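Local structure of oxidoreductase (3E18) at residues N157-D162 with G171-D176; E129-I134 with L186-S191; E80-A85 with L106-V111; N116-V121 with D313-T318; D28-H33 with S306-F311. The protein probably acts as an NAD-dependent oxidoreductase of the GFO/IDH/MocA family, binding NAD in a Rossmann domain, though its substrate is unknown. All coordinates share one frame; numbering follows the deposited sequence.

Interaction 1: residues N157-D162 with G171-D176; sequences NGIPGD and GGMVLD
At the start of helix 173-188, beside the NAD pocket, Met173 meets Ile159 and Pro160 of the loop that follows strand 146-154. The contact is small and apolar. Its centre is the methyl group of Met173. Met173 CE lies 3.9 Å from Ile159 CG1 and 4.0 Å from Pro160 CD. It also comes within 4.2 Å of Ile159 CG2, so one methyl touches both branches of the isoleucine. Ile159 and Met173 lie alongside one another, pointing opposite ways. Met173 does not start out toward the loop; bends at chi2 (-56°) and chi3 bring CE round to it. Pro160 meets the methyl with its CD corner. Its CG is 4.5 Å from Asp176 OD2, a marginal touch.

This corner belongs to the C-terminal domain of the GFO/IDH/MocA fold, on the side that faces the cofactor. Gly172 has a positive phi (91°) at the turn into the helix. The bonds from Asp176 N to Gly172 O and to Met173 O are both weak, in a wider pi-type turn. Val174 N bonds to Asp209 OD2 at the helix start. The Asp176 carboxylate lies close to the NAD site. Its OD1 forms a salt bridge with Lys96, an NAD-binding residue, and is also hydrogen-bonded to a bound glycerol. Asp162, further along the loop, touches NAD; Asn157, earlier in it, bonds to Glu289 of the second subunit.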
# COMPACT_ATOMS: atom_id res chain seq x y z
N ASN A 157 -1.62 18.84 7.84
CA ASN A 157 -1.65 19.80 8.94
C ASN A 157 -0.58 19.54 10.00
O ASN A 157 -0.45 20.31 10.96
CB ASN A 157 -3.05 19.87 9.56
CG ASN A 157 -4.04 20.61 8.67
OD1 ASN A 157 -3.69 21.58 8.01
ND2 ASN A 157 -5.29 20.15 8.66
N GLY A 158 0.21 18.48 9.82
CA GLY A 158 1.28 18.16 10.76
C GLY A 158 0.75 17.57 12.05
O GLY A 158 -0.36 17.04 12.09
N ILE A 159 1.55 17.66 13.11
CA ILE A 159 1.18 17.17 14.44
C ILE A 159 0.64 18.34 15.27
O ILE A 159 1.32 19.37 15.41
CB ILE A 159 2.39 16.48 15.16
CG1 ILE A 159 2.84 15.23 14.40
CG2 ILE A 159 2.06 16.13 16.63
CD1 ILE A 159 4.16 14.67 14.93
N PRO A 160 -0.59 18.20 15.83
CA PRO A 160 -1.25 19.31 16.51
C PRO A 160 -0.74 19.54 17.93
O PRO A 160 -0.31 18.59 18.59
CB PRO A 160 -2.72 18.88 16.53
CG PRO A 160 -2.69 17.39 16.51
CD PRO A 160 -1.41 16.97 15.83
N GLY A 161 -0.80 20.79 18.38
CA GLY A 161 -0.20 21.19 19.65
C GLY A 161 1.32 21.21 19.56
O GLY A 161 1.83 21.45 18.46
N ASP A 162 2.11 20.96 20.62
CA ASP A 162 1.83 20.65 22.06
C ASP A 162 2.49 19.32 22.51
O ASP A 162 3.44 18.87 21.87
CB ASP A 162 0.37 20.87 22.57
CG ASP A 162 -0.60 19.69 22.30
OD1 ASP A 162 -0.21 18.60 21.80
OD2 ASP A 162 -1.80 19.88 22.60
N GLY A 171 3.32 10.91 22.51
CA GLY A 171 2.98 11.63 21.30
C GLY A 171 3.17 10.85 20.02
O GLY A 171 3.50 9.65 20.04
N GLY A 172 2.97 11.52 18.89
CA GLY A 172 3.05 10.86 17.59
C GLY A 172 1.75 10.28 17.05
O GLY A 172 0.78 10.12 17.79
N MET A 173 1.74 9.95 15.76
CA MET A 173 0.52 9.53 15.07
C MET A 173 0.08 8.08 15.30
O MET A 173 -1.12 7.79 15.21
CB MET A 173 0.59 9.86 13.57
CG MET A 173 0.38 11.34 13.24
SD MET A 173 -1.18 12.12 13.84
CE MET A 173 -0.47 13.21 15.04
N VAL A 174 1.02 7.18 15.56
CA VAL A 174 0.64 5.80 15.92
C VAL A 174 -0.29 5.84 17.15
O VAL A 174 -1.36 5.25 17.18
CB VAL A 174 1.87 4.91 16.19
CG1 VAL A 174 1.44 3.53 16.67
CG2 VAL A 174 2.74 4.76 14.93
N LEU A 175 0.13 6.60 18.16
CA LEU A 175 -0.60 6.70 19.41
C LEU A 175 -1.84 7.61 19.33
O LEU A 175 -2.76 7.51 20.13
CB LEU A 175 0.36 7.13 20.53
CG LEU A 175 1.34 6.02 20.94
CD1 LEU A 175 2.40 6.54 21.91
CD2 LEU A 175 0.58 4.87 21.55
N ASP A 176 -1.87 8.49 18.34
CA ASP A 176 -2.97 9.43 18.19
C ASP A 176 -4.07 8.85 17.30
O ASP A 176 -5.14 8.51 17.77
CB ASP A 176 -2.43 10.74 17.63
CG ASP A 176 -3.45 11.87 17.67
OD1 ASP A 176 -4.59 11.66 18.12
OD2 ASP A 176 -3.09 12.98 17.25

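Interaction 2: residues E129-I134 with L186-S191; sequences EDFLII and LFLVDS
Phe131 sits in the middle of this contact, with Phe187 at one part of its rim and Leu188 at another. The two phenyl rings meet edge to edge. Phe187 CD2 is 3.8 Å from Phe131 CE2 and also 3.8 Å from Phe131 CZ. The two side chains run roughly perpendicular to each other, but the ring planes are only about 40° apart, so this is neither a T-shaped nor an offset stack. Leu188 comes to the Phe131 rim near the ring plane, with its CB 4.2 Å from Phe131 CE1. The leucine tip goes on to Ile134: Leu188 CD2 is 4.1 Å from Ile134 CG2. Both phenylalanines have CG anti to the backbone N (chi1 166° for Phe131, 179° for Phe187), which extends each ring toward the other helix.

The contact pairs the first turns of helix 129-140 with the last turn of helix 173-188, in the C-terminal domain. Val189 is the first residue to leave the helical course. Beneath the helices lies the large mixed sheet, and Leu149 of its strand 146-154 packs on both Ile134 and Leu188. Further out, Arg126 makes a cation-pi contact with Phe187. Leu188 also packs on Phe138, one turn on from Ile134. The start of helix 129-140 is tied down by Asp130, whose OD2 forms a salt bridge with Arg238 and a hydrogen bond with Trp239.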
# COMPACT_ATOMS: atom_id res chain seq x y z
N GLU A 129 -19.43 6.67 11.10
CA GLU A 129 -20.35 6.24 10.04
C GLU A 129 -19.65 5.53 8.87
O GLU A 129 -20.10 4.47 8.41
CB GLU A 129 -21.14 7.46 9.53
CG GLU A 129 -22.47 7.10 8.91
CD GLU A 129 -23.35 8.31 8.58
OE1 GLU A 129 -23.12 9.41 9.13
OE2 GLU A 129 -24.28 8.13 7.76
N ASP A 130 -18.53 6.08 8.42
CA ASP A 130 -17.71 5.44 7.39
C ASP A 130 -17.28 4.02 7.79
O ASP A 130 -17.34 3.10 6.97
CB ASP A 130 -16.47 6.27 7.08
CG ASP A 130 -15.60 6.50 8.29
OD1 ASP A 130 -16.08 7.09 9.29
OD2 ASP A 130 -14.43 6.10 8.24
N PHE A 131 -16.87 3.85 9.04
CA PHE A 131 -16.47 2.53 9.53
C PHE A 131 -17.65 1.57 9.60
O PHE A 131 -17.52 0.39 9.30
CB PHE A 131 -15.77 2.66 10.91
CG PHE A 131 -15.63 1.34 11.62
CD1 PHE A 131 -14.80 0.35 11.09
CD2 PHE A 131 -16.34 1.08 12.78
CE1 PHE A 131 -14.68 -0.91 11.71
CE2 PHE A 131 -16.22 -0.19 13.42
CZ PHE A 131 -15.39 -1.17 12.88
N LEU A 132 -18.82 2.09 10.01
CA LEU A 132 -20.01 1.25 10.11
C LEU A 132 -20.55 0.80 8.74
O LEU A 132 -21.13 -0.29 8.63
CB LEU A 132 -21.09 1.93 10.97
CG LEU A 132 -20.73 2.06 12.47
CD1 LEU A 132 -21.82 2.80 13.23
CD2 LEU A 132 -20.45 0.70 13.13
N ILE A 133 -20.32 1.62 7.71
CA ILE A 133 -20.53 1.18 6.30
C ILE A 133 -19.66 -0.03 5.96
O ILE A 133 -20.16 -1.02 5.43
CB ILE A 133 -20.31 2.34 5.30
CG1 ILE A 133 -21.40 3.40 5.47
CG2 ILE A 133 -20.31 1.84 3.85
CD1 ILE A 133 -21.11 4.70 4.76
N ILE A 134 -18.37 0.02 6.31
CA ILE A 134 -17.47 -1.12 6.09
C ILE A 134 -17.90 -2.36 6.89
O ILE A 134 -17.84 -3.51 6.40
CB ILE A 134 -15.98 -0.75 6.42
CG1 ILE A 134 -15.53 0.50 5.63
CG2 ILE A 134 -15.03 -1.89 6.13
CD1 ILE A 134 -15.53 0.31 4.11
N LEU A 186 -9.39 -4.34 14.55
CA LEU A 186 -9.40 -5.51 15.45
C LEU A 186 -10.80 -5.79 16.01
O LEU A 186 -11.17 -6.94 16.31
CB LEU A 186 -8.36 -5.31 16.56
CG LEU A 186 -7.05 -6.11 16.44
CD1 LEU A 186 -6.45 -6.04 15.05
CD2 LEU A 186 -6.03 -5.70 17.50
N PHE A 187 -11.59 -4.72 16.14
CA PHE A 187 -13.02 -4.84 16.44
C PHE A 187 -13.77 -5.55 15.30
O PHE A 187 -14.64 -6.38 15.55
CB PHE A 187 -13.60 -3.45 16.74
CG PHE A 187 -15.09 -3.44 17.04
CD1 PHE A 187 -15.64 -4.32 17.97
CD2 PHE A 187 -15.92 -2.51 16.41
CE1 PHE A 187 -17.01 -4.30 18.25
CE2 PHE A 187 -17.30 -2.48 16.67
CZ PHE A 187 -17.84 -3.38 17.60
N LEU A 188 -13.43 -5.22 14.04
CA LEU A 188 -14.10 -5.82 12.88
C LEU A 188 -13.73 -7.29 12.65
O LEU A 188 -14.61 -8.14 12.47
CB LEU A 188 -13.80 -5.02 11.61
CG LEU A 188 -14.60 -5.39 10.37
CD1 LEU A 188 -16.11 -5.24 10.60
CD2 LEU A 188 -14.16 -4.55 9.18
N VAL A 189 -12.43 -7.58 12.65
CA VAL A 189 -11.92 -8.90 12.25
C VAL A 189 -11.90 -9.81 13.47
O VAL A 189 -11.36 -9.45 14.51
CB VAL A 189 -10.51 -8.76 11.62
CG1 VAL A 189 -9.98 -10.13 11.16
CG2 VAL A 189 -10.55 -7.78 10.44
N ASP A 190 -12.51 -10.99 13.35
CA ASP A 190 -12.53 -11.96 14.45
C ASP A 190 -11.45 -12.99 14.21
O ASP A 190 -11.72 -14.16 13.89
CB ASP A 190 -13.92 -12.60 14.59
CG ASP A 190 -14.01 -13.61 15.74
OD1 ASP A 190 -13.36 -13.40 16.80
OD2 ASP A 190 -14.72 -14.62 15.57
N SER A 191 -10.21 -12.54 14.37
CA SER A 191 -9.02 -13.35 14.12
C SER A 191 -7.82 -12.71 14.80
O SER A 191 -7.74 -11.48 14.94
CB SER A 191 -8.77 -13.48 12.62
OG SER A 191 -7.80 -14.48 12.36

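Interaction 3: residues E80-A85 with L106-V111; sequences ELAISA and LAIMDV
Ile83 and Ile108 make the tight part of this helix pair. Their CG1 atoms are 3.8 Å apart, Ile83 CG1 against Ile108 CG1, and the two side chains cross obliquely. Ile83 CD1 follows along the same branch, 4.1 Å from Ile108 CG1. Ile108 has CG1 anti to its carbonyl carbon (chi1 -66°) and an extended end, which carries CD1 past Ile83 to the methyl of Ala82. Ala82 CB and Ile108 CD1 are 4.0 Å apart. Both of these residues are buried.

Towards the outer side the packing thins. Ile83 CG2 and Val111 CG2 are 4.2 Å apart, and Ala107 CB stays 4.6 Å from Ile83 CD1. Ile83, Ala107 and Val111 are all partly exposed. Glu80 points away from the partner helix and is exposed. Ser84 turns from helix 102-115 toward helix 57-62 and bonds to its own helix: Ser84 OG donates to Glu80 O at 3.0 Å. Ser84 N donates to the same oxygen from the opposite face of the carbonyl plane, so two bonds grip it.

The axes of the two segments run almost parallel, at 9°, and approach to 9.7 Å. This fits their place in consecutive beta-alpha-beta units of the Rossmann fold. Helix 78-87 links strands 68-71 and 91-95, and helix 102-115 links strands 91-95 and 119-122. The buried side of the pair rests on the parallel sheet, where Ala82 packs on Ile71.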
# COMPACT_ATOMS: atom_id res chain seq x y z
N GLU A 80 -1.77 6.43 36.32
CA GLU A 80 -1.76 6.82 37.74
C GLU A 80 -3.12 7.35 38.18
O GLU A 80 -3.62 6.98 39.24
CB GLU A 80 -0.65 7.85 38.03
CG GLU A 80 -0.56 8.29 39.50
CD GLU A 80 0.57 9.28 39.77
OE1 GLU A 80 1.76 8.89 39.69
OE2 GLU A 80 0.26 10.45 40.09
N LEU A 81 -3.70 8.22 37.35
CA LEU A 81 -5.02 8.80 37.64
C LEU A 81 -6.13 7.75 37.64
O LEU A 81 -7.03 7.83 38.47
CB LEU A 81 -5.35 9.93 36.66
CG LEU A 81 -4.34 11.08 36.60
CD1 LEU A 81 -4.70 12.10 35.51
CD2 LEU A 81 -4.16 11.77 37.94
N ALA A 82 -6.05 6.78 36.73
CA ALA A 82 -7.02 5.69 36.68
C ALA A 82 -6.93 4.78 37.88
O ALA A 82 -7.95 4.48 38.50
CB ALA A 82 -6.89 4.88 35.38
N ILE A 83 -5.72 4.33 38.22
CA ILE A 83 -5.54 3.44 39.38
C ILE A 83 -5.96 4.17 40.67
O ILE A 83 -6.68 3.61 41.48
CB ILE A 83 -4.10 2.88 39.45
CG1 ILE A 83 -3.87 1.90 38.29
CG2 ILE A 83 -3.82 2.23 40.83
CD1 ILE A 83 -2.43 1.40 38.15
N SER A 84 -5.59 5.44 40.81
CA SER A 84 -6.07 6.26 41.93
C SER A 84 -7.59 6.33 42.04
O SER A 84 -8.13 6.23 43.14
CB SER A 84 -5.53 7.69 41.84
OG SER A 84 -4.15 7.68 42.09
N ALA A 85 -8.27 6.54 40.92
CA ALA A 85 -9.73 6.65 40.93
C ALA A 85 -10.36 5.32 41.30
O ALA A 85 -11.26 5.25 42.14
CB ALA A 85 -10.25 7.15 39.60
N LEU A 106 -2.94 -3.91 31.79
CA LEU A 106 -3.17 -5.15 32.54
C LEU A 106 -3.18 -4.85 34.05
O LEU A 106 -4.01 -5.41 34.79
CB LEU A 106 -2.07 -6.16 32.20
CG LEU A 106 -2.33 -7.56 31.66
CD1 LEU A 106 -3.53 -7.62 30.70
CD2 LEU A 106 -1.07 -8.04 30.96
N ALA A 107 -2.31 -3.95 34.49
CA ALA A 107 -2.31 -3.47 35.88
C ALA A 107 -3.62 -2.80 36.27
O ALA A 107 -4.17 -3.10 37.33
CB ALA A 107 -1.14 -2.55 36.14
N ILE A 108 -4.11 -1.89 35.42
CA ILE A 108 -5.39 -1.22 35.64
C ILE A 108 -6.56 -2.21 35.69
O ILE A 108 -7.40 -2.12 36.59
CB ILE A 108 -5.66 -0.17 34.56
CG1 ILE A 108 -4.63 0.95 34.69
CG2 ILE A 108 -7.08 0.37 34.69
CD1 ILE A 108 -4.77 2.01 33.59
N MET A 109 -6.59 -3.14 34.74
CA MET A 109 -7.58 -4.22 34.70
C MET A 109 -7.62 -5.03 36.00
O MET A 109 -8.70 -5.32 36.53
CB MET A 109 -7.33 -5.14 33.49
CG MET A 109 -7.77 -4.56 32.11
SD MET A 109 -7.17 -5.47 30.65
CE MET A 109 -7.91 -7.08 30.89
N ASP A 110 -6.43 -5.37 36.50
CA ASP A 110 -6.28 -6.06 37.79
C ASP A 110 -6.87 -5.27 38.95
O ASP A 110 -7.64 -5.80 39.73
CB ASP A 110 -4.80 -6.35 38.07
CG ASP A 110 -4.26 -7.51 37.24
OD1 ASP A 110 -5.05 -8.32 36.71
OD2 ASP A 110 -3.02 -7.60 37.13
N VAL A 111 -6.52 -3.99 39.05
CA VAL A 111 -7.06 -3.11 40.09
C VAL A 111 -8.59 -3.02 39.99
O VAL A 111 -9.27 -3.19 40.99
CB VAL A 111 -6.39 -1.71 40.08
CG1 VAL A 111 -7.06 -0.77 41.09
CG2 VAL A 111 -4.89 -1.82 40.39

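Interaction 4: residues N116-V121 with D313-T318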
# COMPACT_ATOMS: atom_id res chain seq x y z
N ASN A 116 -13.77 -4.10 42.37
CA ASN A 116 -15.12 -4.28 41.81
C ASN A 116 -15.69 -2.98 41.23
O ASN A 116 -16.78 -2.54 41.59
CB ASN A 116 -16.05 -4.93 42.86
CG ASN A 116 -17.34 -5.46 42.27
OD1 ASN A 116 -17.42 -5.73 41.08
ND2 ASN A 116 -18.35 -5.61 43.11
N LYS A 117 -14.91 -2.34 40.37
CA LYS A 117 -15.34 -1.13 39.65
C LYS A 117 -15.04 -1.30 38.16
O LYS A 117 -14.28 -2.19 37.78
CB LYS A 117 -14.67 0.13 40.20
CG LYS A 117 -15.01 0.47 41.68
CD LYS A 117 -16.45 1.01 41.84
CE LYS A 117 -16.91 0.95 43.29
NZ LYS A 117 -18.33 1.42 43.40
N HIS A 118 -15.63 -0.46 37.32
CA HIS A 118 -15.48 -0.61 35.88
C HIS A 118 -14.49 0.39 35.31
O HIS A 118 -14.45 1.57 35.70
CB HIS A 118 -16.83 -0.49 35.15
CG HIS A 118 -17.80 -1.59 35.47
ND1 HIS A 118 -17.70 -2.85 34.92
CD2 HIS A 118 -18.89 -1.61 36.27
CE1 HIS A 118 -18.68 -3.61 35.39
NE2 HIS A 118 -19.41 -2.88 36.20
N PHE A 119 -13.69 -0.10 34.37
CA PHE A 119 -12.80 0.74 33.59
C PHE A 119 -13.19 0.56 32.13
O PHE A 119 -13.29 -0.58 31.66
CB PHE A 119 -11.34 0.32 33.82
CG PHE A 119 -10.35 1.05 32.96
CD1 PHE A 119 -9.85 2.27 33.36
CD2 PHE A 119 -9.95 0.52 31.73
CE1 PHE A 119 -8.94 2.96 32.57
CE2 PHE A 119 -9.06 1.22 30.93
CZ PHE A 119 -8.55 2.43 31.35
N MET A 120 -13.37 1.66 31.41
CA MET A 120 -13.74 1.62 29.98
C MET A 120 -12.91 2.60 29.16
O MET A 120 -12.75 3.74 29.56
CB MET A 120 -15.23 1.96 29.79
CG MET A 120 -15.75 1.84 28.33
SD MET A 120 -17.56 1.85 28.12
CE MET A 120 -17.89 0.15 28.57
N VAL A 121 -12.40 2.14 28.02
CA VAL A 121 -11.68 3.00 27.07
C VAL A 121 -12.65 3.72 26.14
O VAL A 121 -13.56 3.11 25.61
CB VAL A 121 -10.73 2.16 26.24
N ASP A 313 -25.22 1.43 31.14
CA ASP A 313 -25.82 0.09 31.11
C ASP A 313 -24.90 -0.95 31.74
O ASP A 313 -25.37 -1.92 32.33
CB ASP A 313 -26.15 -0.33 29.67
CG ASP A 313 -27.32 0.45 29.06
OD1 ASP A 313 -28.03 1.19 29.78
OD2 ASP A 313 -27.53 0.31 27.83
N VAL A 314 -23.59 -0.77 31.56
CA VAL A 314 -22.57 -1.62 32.19
C VAL A 314 -22.57 -1.38 33.71
O VAL A 314 -22.57 -2.33 34.49
CB VAL A 314 -21.16 -1.40 31.57
CG1 VAL A 314 -20.07 -2.02 32.42
CG2 VAL A 314 -21.12 -1.98 30.17
N LEU A 315 -22.62 -0.11 34.12
CA LEU A 315 -22.70 0.25 35.55
C LEU A 315 -23.95 -0.30 36.23
O LEU A 315 -23.89 -0.69 37.40
CB LEU A 315 -22.68 1.78 35.74
CG LEU A 315 -21.47 2.61 35.29
CD1 LEU A 315 -21.48 4.01 35.92
CD2 LEU A 315 -20.15 1.91 35.56
N ASN A 316 -25.06 -0.32 35.50
CA ASN A 316 -26.34 -0.82 35.99
C ASN A 316 -26.46 -2.33 35.84
O ASN A 316 -27.49 -2.92 36.17
CB ASN A 316 -27.50 -0.13 35.26
CG ASN A 316 -27.70 1.31 35.71
OD1 ASN A 316 -28.05 2.18 34.92
ND2 ASN A 316 -27.49 1.56 36.99
N ASN A 317 -25.39 -2.95 35.35
CA ASN A 317 -25.30 -4.40 35.08
C ASN A 317 -26.42 -4.99 34.19
O ASN A 317 -26.87 -6.13 34.39
CB ASN A 317 -25.12 -5.20 36.39
CG ASN A 317 -24.53 -6.59 36.17
OD1 ASN A 317 -23.82 -6.83 35.18
ND2 ASN A 317 -24.84 -7.51 37.07
N THR A 318 -26.85 -4.22 33.19
CA THR A 318 -27.88 -4.70 32.27
C THR A 318 -27.35 -5.06 30.88
O THR A 318 -28.08 -5.59 30.06
CB THR A 318 -29.03 -3.67 32.12
OG1 THR A 318 -28.49 -2.39 31.79
CG2 THR A 318 -29.83 -3.58 33.43
O HOH W 1 -21.65 -2.97 38.07
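Val314 places one methyl over the face of the His118 imidazole. Its CG1 is 3.6 Å from the centroid of the His118 ring and 14° off the ring normal, a CH-pi contact. The closest ring atom is His118 ND1, 3.5 Å from Val314 CG1. This methyl is anti to the backbone N of Val314 (chi1 167°), and the other branch, CG2, is left to face Met120. Met120 reaches toward the helix with a chain that is extended until it bends at chi3, and its CE ends 4.2 Å from Val314 CG2. Val314 is thus held between a histidine face and a methionine tip.

Leu315 passes His118 in the opposite direction. Its CD2 is 3.8 Å from His118 CD2 and meets the ring obliquely. At the ring's edge a water lies in plane, 2.9 Å from His118 NE2, and donates a 3.3 Å bond to Leu315 O. It bridges the imidazole to the helix end. That end is closed by a Schellman motif at Asn317, with positive phi and bonds from Asn317 N to Val314 O and from Thr318 N to Asp313 O.

On the neighbouring strand 91-95, the His91 ring meets the His118 ring, and His91 ND1 is hydrogen-bonded to His118 N. The arrangement is helix-on-sheet packing: helix 307-315, from late in the chain, covers the outermost strand 119-122 of the Rossmann sheet.

Interaction 5: residues D28-H33 with S306-F311; sequences DNLEVH and SFYNNF
Asp28 meets Asn309, and Leu30 meets Tyr308; Leu30, Asn309 and Asp28 have the largest buried areas. Asn309 carries the polar half. Asp28 N donates to Asn309 OD1 at 2.9 Å, nearly straight at 168° and in the plane of the amide carbonyl. A water also donates to Asn309 OD1 and accepts from Asn29 N, so the amide oxygen has two donors and the loop backbone is bridged next door. A second water links the other end of the amide to the carboxylate: it accepts from Asn309 ND2 and donates to Asp28 OD1, both at 3.0 Å. The carboxylate and amide planes are 29° apart. These bonds hold the Asn309 amide against rotation.

Leu30 carries the apolar half. With CG anti to the backbone N (chi1 178°) it sends CD2 to Tyr308 CD2, 3.5 Å away, oblique to the ring. The hydroxyl of Tyr308 bonds to His20 of helix 15-25. Ser306 caps the helix start, as its OG accepts from Asn309 N at 3.2 Å. The contact lays the first turn of helix 307-315 against the entry loop and start of strand 30-36, an outermost strand of the parallel Rossmann sheet.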
# COMPACT_ATOMS: atom_id res chain seq x y z
N ASP A 28 -28.49 9.22 29.01
CA ASP A 28 -29.75 9.22 29.77
C ASP A 28 -29.58 9.46 31.26
O ASP A 28 -30.12 10.43 31.79
CB ASP A 28 -30.55 7.95 29.51
CG ASP A 28 -31.04 7.84 28.08
OD1 ASP A 28 -31.27 8.90 27.46
OD2 ASP A 28 -31.17 6.70 27.58
N ASN A 29 -28.83 8.59 31.94
CA ASN A 29 -28.73 8.66 33.40
C ASN A 29 -27.31 8.91 33.90
O ASN A 29 -26.76 8.13 34.68
CB ASN A 29 -29.31 7.40 34.04
CG ASN A 29 -30.81 7.31 33.86
OD1 ASN A 29 -31.55 8.21 34.27
ND2 ASN A 29 -31.27 6.22 33.26
N LEU A 30 -26.73 10.00 33.43
CA LEU A 30 -25.37 10.37 33.74
C LEU A 30 -25.30 11.86 33.60
O LEU A 30 -25.80 12.41 32.63
CB LEU A 30 -24.42 9.72 32.73
CG LEU A 30 -22.92 10.01 32.83
CD1 LEU A 30 -22.25 9.11 33.85
CD2 LEU A 30 -22.33 9.79 31.48
N GLU A 31 -24.68 12.54 34.56
CA GLU A 31 -24.45 13.96 34.39
C GLU A 31 -23.03 14.34 34.79
O GLU A 31 -22.33 13.55 35.44
CB GLU A 31 -25.51 14.78 35.14
CG GLU A 31 -25.35 14.82 36.63
CD GLU A 31 -26.36 15.74 37.30
OE1 GLU A 31 -27.55 15.35 37.42
OE2 GLU A 31 -25.96 16.86 37.72
N VAL A 32 -22.60 15.54 34.38
CA VAL A 32 -21.30 16.05 34.75
C VAL A 32 -21.43 16.75 36.09
O VAL A 32 -22.07 17.80 36.20
CB VAL A 32 -20.73 17.02 33.69
CG1 VAL A 32 -19.35 17.50 34.11
CG2 VAL A 32 -20.67 16.36 32.31
N HIS A 33 -20.83 16.15 37.11
CA HIS A 33 -20.86 16.70 38.46
C HIS A 33 -19.91 17.87 38.59
O HIS A 33 -20.15 18.79 39.37
CB HIS A 33 -20.48 15.62 39.46
CG HIS A 33 -20.90 15.93 40.86
ND1 HIS A 33 -22.19 15.74 41.31
CD2 HIS A 33 -20.20 16.40 41.92
CE1 HIS A 33 -22.26 16.08 42.59
NE2 HIS A 33 -21.07 16.49 42.98
N SER A 306 -25.24 4.48 22.27
CA SER A 306 -24.07 5.34 22.29
C SER A 306 -23.06 4.82 23.32
O SER A 306 -23.41 4.02 24.19
CB SER A 306 -24.47 6.78 22.62
OG SER A 306 -24.75 6.96 24.02
N PHE A 307 -21.81 5.27 23.20
CA PHE A 307 -20.76 4.88 24.15
C PHE A 307 -21.18 5.12 25.61
O PHE A 307 -21.13 4.22 26.44
CB PHE A 307 -19.45 5.63 23.84
CG PHE A 307 -18.37 5.39 24.85
CD1 PHE A 307 -17.53 4.29 24.72
CD2 PHE A 307 -18.22 6.24 25.95
CE1 PHE A 307 -16.54 4.06 25.65
CE2 PHE A 307 -17.24 6.01 26.90
CZ PHE A 307 -16.39 4.92 26.75
N TYR A 308 -21.60 6.34 25.91
CA TYR A 308 -21.94 6.69 27.28
C TYR A 308 -23.20 6.03 27.82
O TYR A 308 -23.27 5.78 29.02
CB TYR A 308 -22.01 8.22 27.44
CG TYR A 308 -20.69 8.84 27.84
CD1 TYR A 308 -20.04 9.73 26.98
CD2 TYR A 308 -20.10 8.55 29.07
CE1 TYR A 308 -18.84 10.32 27.35
CE2 TYR A 308 -18.91 9.14 29.44
CZ TYR A 308 -18.28 10.03 28.58
OH TYR A 308 -17.10 10.61 28.95
N ASN A 309 -24.16 5.71 26.95
CA ASN A 309 -25.33 4.96 27.39
C ASN A 309 -24.97 3.51 27.64
O ASN A 309 -25.50 2.87 28.55
CB ASN A 309 -26.49 5.05 26.39
CG ASN A 309 -27.24 6.36 26.50
OD1 ASN A 309 -27.33 6.95 27.58
ND2 ASN A 309 -27.79 6.82 25.39
N ASN A 310 -24.05 3.01 26.84
CA ASN A 310 -23.53 1.67 27.10
C ASN A 310 -22.74 1.58 28.42
O ASN A 310 -22.85 0.59 29.15
CB ASN A 310 -22.65 1.21 25.95
CG ASN A 310 -22.06 -0.16 26.20
OD1 ASN A 310 -20.85 -0.34 26.18
ND2 ASN A 310 -22.92 -1.11 26.49
N PHE A 311 -21.91 2.58 28.68
CA PHE A 311 -21.16 2.71 29.94
C PHE A 311 -22.11 2.66 31.15
O PHE A 311 -21.88 1.90 32.09
CB PHE A 311 -20.33 4.01 29.96
CG PHE A 311 -19.60 4.26 31.27
CD1 PHE A 311 -18.52 3.46 31.65
CD2 PHE A 311 -19.98 5.31 32.10
CE1 PHE A 311 -17.84 3.69 32.85
CE2 PHE A 311 -19.30 5.55 33.30
CZ PHE A 311 -18.24 4.74 33.68
O HOH W 2 -29.11 9.52 25.48
O HOH W 3 -27.72 6.50 30.45

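How the interactions relate
Along the chain interaction 5 opens first and also spans interaction 3, which closes first. Interaction 1 falls within the span of interaction 2, and both fall within the spans of interactions 4 and 5, which cross. Interaction 3 lies in the Rossmann domain. Interactions 4 and 5 pack helix 307-315 on its parallel sheet, at the two outermost strands, 119-122 and 30-36. They touch, with centres about 11 Å apart; Met120 packs on Phe307 and Phe311. Interactions 3 and 4 also touch, through Phe119 on Ile108 and Ala82. Interactions 1 and 2 lie in the C-terminal domain near opposite ends of helix 173-188, centres about 24 Å apart. Helix 307-315 therefore brings the late chain back to the NAD-binding domain.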